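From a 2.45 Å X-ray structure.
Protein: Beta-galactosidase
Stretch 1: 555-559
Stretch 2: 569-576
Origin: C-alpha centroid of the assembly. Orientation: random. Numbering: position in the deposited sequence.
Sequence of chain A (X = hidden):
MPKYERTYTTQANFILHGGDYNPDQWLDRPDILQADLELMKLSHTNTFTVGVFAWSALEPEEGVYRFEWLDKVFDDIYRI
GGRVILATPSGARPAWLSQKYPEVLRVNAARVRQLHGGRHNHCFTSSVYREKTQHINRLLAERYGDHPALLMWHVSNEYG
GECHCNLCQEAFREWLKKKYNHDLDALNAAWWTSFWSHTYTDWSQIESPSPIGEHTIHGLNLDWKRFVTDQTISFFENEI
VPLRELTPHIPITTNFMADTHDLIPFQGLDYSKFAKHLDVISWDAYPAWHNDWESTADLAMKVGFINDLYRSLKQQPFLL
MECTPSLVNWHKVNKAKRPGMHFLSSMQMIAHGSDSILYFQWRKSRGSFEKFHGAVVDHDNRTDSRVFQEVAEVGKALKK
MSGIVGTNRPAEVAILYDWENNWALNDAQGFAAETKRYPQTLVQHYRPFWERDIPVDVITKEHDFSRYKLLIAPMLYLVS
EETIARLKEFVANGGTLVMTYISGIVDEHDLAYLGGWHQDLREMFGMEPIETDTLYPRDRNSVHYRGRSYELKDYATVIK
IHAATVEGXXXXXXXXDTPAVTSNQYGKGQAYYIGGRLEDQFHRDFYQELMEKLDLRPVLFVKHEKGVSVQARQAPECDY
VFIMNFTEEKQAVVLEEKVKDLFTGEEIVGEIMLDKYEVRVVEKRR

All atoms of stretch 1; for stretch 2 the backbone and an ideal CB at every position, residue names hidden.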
# COMPACT_ATOMS: atom_id res chain seq x y z
N TYR A 555 2.22 -20.04 16.95
CA TYR A 555 3.11 -21.19 16.72
C TYR A 555 2.98 -22.28 17.77
O TYR A 555 2.89 -22.01 18.97
CB TYR A 555 4.56 -20.73 16.65
CG TYR A 555 4.82 -19.77 15.53
CD1 TYR A 555 4.95 -20.22 14.22
CD2 TYR A 555 4.94 -18.41 15.77
CE1 TYR A 555 5.17 -19.35 13.18
CE2 TYR A 555 5.17 -17.52 14.73
CZ TYR A 555 5.28 -18.01 13.44
OH TYR A 555 5.51 -17.15 12.39
N ALA A 556 3.00 -23.52 17.30
CA ALA A 556 3.11 -24.67 18.17
C ALA A 556 4.23 -25.55 17.65
O ALA A 556 4.56 -25.50 16.47
CB ALA A 556 1.81 -25.44 18.23
N THR A 557 4.82 -26.34 18.53
CA THR A 557 5.83 -27.28 18.09
C THR A 557 5.50 -28.70 18.51
O THR A 557 5.30 -28.96 19.69
CB THR A 557 7.23 -26.91 18.63
OG1 THR A 557 7.49 -25.51 18.40
CG2 THR A 557 8.30 -27.75 17.95
N VAL A 558 5.43 -29.62 17.55
CA VAL A 558 5.26 -31.02 17.91
C VAL A 558 6.61 -31.53 18.43
O VAL A 558 7.64 -31.29 17.81
CB VAL A 558 4.75 -31.88 16.73
CG1 VAL A 558 4.64 -33.34 17.14
CG2 VAL A 558 3.39 -31.38 16.24
N ILE A 559 6.60 -32.22 19.56
CA ILE A 559 7.84 -32.60 20.24
C ILE A 559 8.01 -34.10 20.50
O ILE A 559 7.09 -34.78 20.97
CB ILE A 559 7.95 -31.86 21.58
CG1 ILE A 559 8.19 -30.37 21.33
CG2 ILE A 559 9.03 -32.46 22.46
CD1 ILE A 559 7.82 -29.50 22.52
N UNK A 569 1.50 -29.76 28.38
CA UNK A 569 1.04 -30.42 27.15
C UNK A 569 0.01 -29.57 26.41
O UNK A 569 -0.69 -28.77 27.03
CB UNK A 569 0.44 -31.79 27.47
N UNK A 570 -0.08 -29.75 25.09
CA UNK A 570 -1.12 -29.08 24.30
C UNK A 570 -2.47 -29.69 24.63
O UNK A 570 -2.53 -30.82 25.11
CB UNK A 570 -0.83 -29.19 22.80
N UNK A 571 -3.56 -28.97 24.38
CA UNK A 571 -4.88 -29.46 24.77
C UNK A 571 -5.87 -29.63 23.62
O UNK A 571 -6.96 -30.14 23.81
CB UNK A 571 -5.48 -28.50 25.80
N UNK A 572 -5.51 -29.18 22.43
CA UNK A 572 -6.43 -29.26 21.31
C UNK A 572 -5.65 -29.55 20.03
O UNK A 572 -4.44 -29.75 20.09
CB UNK A 572 -7.24 -27.97 21.18
N UNK A 573 -6.35 -29.57 18.89
CA UNK A 573 -5.78 -29.90 17.58
C UNK A 573 -5.15 -31.30 17.57
O UNK A 573 -5.24 -32.03 18.55
CB UNK A 573 -4.73 -28.86 17.19
N UNK A 574 -4.53 -31.68 16.46
CA UNK A 574 -4.13 -33.08 16.27
C UNK A 574 -3.01 -33.50 17.21
O UNK A 574 -2.82 -34.69 17.42
CB UNK A 574 -3.69 -33.31 14.82
N UNK A 575 -2.27 -32.54 17.77
CA UNK A 575 -1.21 -32.88 18.70
C UNK A 575 -1.64 -32.66 20.15
O UNK A 575 -0.80 -32.48 21.04
CB UNK A 575 0.04 -32.06 18.39
N UNK A 576 -2.95 -32.67 20.38
CA UNK A 576 -3.49 -32.56 21.72
C UNK A 576 -2.91 -33.64 22.66
O UNK A 576 -2.66 -34.77 22.24
CB UNK A 576 -5.02 -32.66 21.67

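Position 569 has extended backbone angles (-131/154), and nothing of stretch 1 lies within 5.5 Å of its ideal CB. Stretch 1 therefore sets no requirement there; the angles suit a strand, where beta-branched residues are common. The deposited residue is Val569, chi1 m, with no contact across the pair.

At position 570 the backbone is still extended (-70/158) and CA-to-CB points toward stretch 1, yet the ideal CB again finds nothing within 5.5 Å. The nearest CA across the gap, that of Ala556, is 8.7 Å away from CA of 570. A small side chain would leave this space unfilled, whereas a long one could cross it. What waits there is the methyl of Ala556 and the backbone N and O of Thr557, so a long side chain with an apolar shaft and a polar tip would suit: Tyr, or perhaps Gln, Lys or Arg. The residue is Tyr570, with chi1 m (-57°). Its OH donates a hydrogen bond to Thr557 O at 2.7 Å, the acceptor lying at the ring edge near its plane, while CE1 packs 3.9 Å from Ala556 CB. The same OH lies 2.9 Å from Thr557 N.

Positions 571 and 572 are out of reach, and many side chains would fit; they are Glu571 and Asp572. Position 573 has a positive phi (59/-176), which favors Gly, with Asn or Asp also possible. It too is out of reach of stretch 1. It is Asp573, whose N donates to Asp572 OD1 at 2.9 Å and whose OD1 accepts from the backbone N of 574 at 2.8 Å. A type I turn runs from here to 576.

Position 574, at -69/-19, points its CA-to-CB bond sideways. A short side chain would miss stretch 1, but a long apolar one could approach the Val558 methyls. Phe574, chi1 p, does so modestly: CZ comes to 4.4 Å from Val558 CG2.

Position 575 offers the most direct evidence: CA-to-CB points toward stretch 1, the ideal CB is 4.0 Å from Val558 CG2, and the Ala556 methyl lies further along. Leu, Met or an aromatic residue would be reasonable. Tyr575, chi1 p (39°), places CD1 4.0 Å from Val558 CG2 and CE2 3.6 Å from Ala556 CB. Its OH is 3.2 Å from Ala556 CB and is hydrogen-bonded elsewhere in the structure.

Position 576 is out of reach and leaves the choice open; it is Ala576, whose N donates to Asp573 O at 3.0 Å, closing the turn.

Stretch 2, residues 569-576: VYEDDFYA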
# COMPACT_ATOMS: atom_id res chain seq x y z
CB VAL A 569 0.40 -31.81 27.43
CG1 VAL A 569 1.37 -32.70 28.15
CG2 VAL A 569 -0.91 -31.67 28.22
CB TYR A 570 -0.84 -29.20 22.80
CG TYR A 570 0.51 -28.65 22.37
CD1 TYR A 570 0.73 -27.27 22.30
CD2 TYR A 570 1.56 -29.50 22.05
CE1 TYR A 570 1.95 -26.75 21.93
CE2 TYR A 570 2.79 -28.99 21.67
CZ TYR A 570 2.98 -27.62 21.61
OH TYR A 570 4.19 -27.11 21.23
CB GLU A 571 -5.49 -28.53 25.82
CG GLU A 571 -4.67 -28.37 27.09
CD GLU A 571 -5.43 -27.59 28.15
OE1 GLU A 571 -5.53 -26.35 28.03
OE2 GLU A 571 -5.96 -28.23 29.08
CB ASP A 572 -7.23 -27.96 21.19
CG ASP A 572 -8.64 -28.19 20.68
OD1 ASP A 572 -8.91 -29.28 20.12
OD2 ASP A 572 -9.48 -27.28 20.82
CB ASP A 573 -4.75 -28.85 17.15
CG ASP A 573 -4.80 -28.54 15.65
OD1 ASP A 573 -5.01 -29.47 14.84
OD2 ASP A 573 -4.61 -27.36 15.28
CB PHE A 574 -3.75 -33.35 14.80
CG PHE A 574 -2.43 -32.77 14.36
CD1 PHE A 574 -2.36 -31.47 13.85
CD2 PHE A 574 -1.26 -33.52 14.41
CE1 PHE A 574 -1.15 -30.92 13.42
CE2 PHE A 574 -0.04 -32.99 13.98
CZ PHE A 574 0.02 -31.68 13.49
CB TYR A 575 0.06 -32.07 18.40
CG TYR A 575 -0.18 -30.63 17.99
CD1 TYR A 575 -0.41 -30.30 16.66
CD2 TYR A 575 -0.16 -29.60 18.93
CE1 TYR A 575 -0.61 -29.00 16.27
CE2 TYR A 575 -0.37 -28.29 18.55
CZ TYR A 575 -0.59 -28.00 17.21
OH TYR A 575 -0.80 -26.70 16.80
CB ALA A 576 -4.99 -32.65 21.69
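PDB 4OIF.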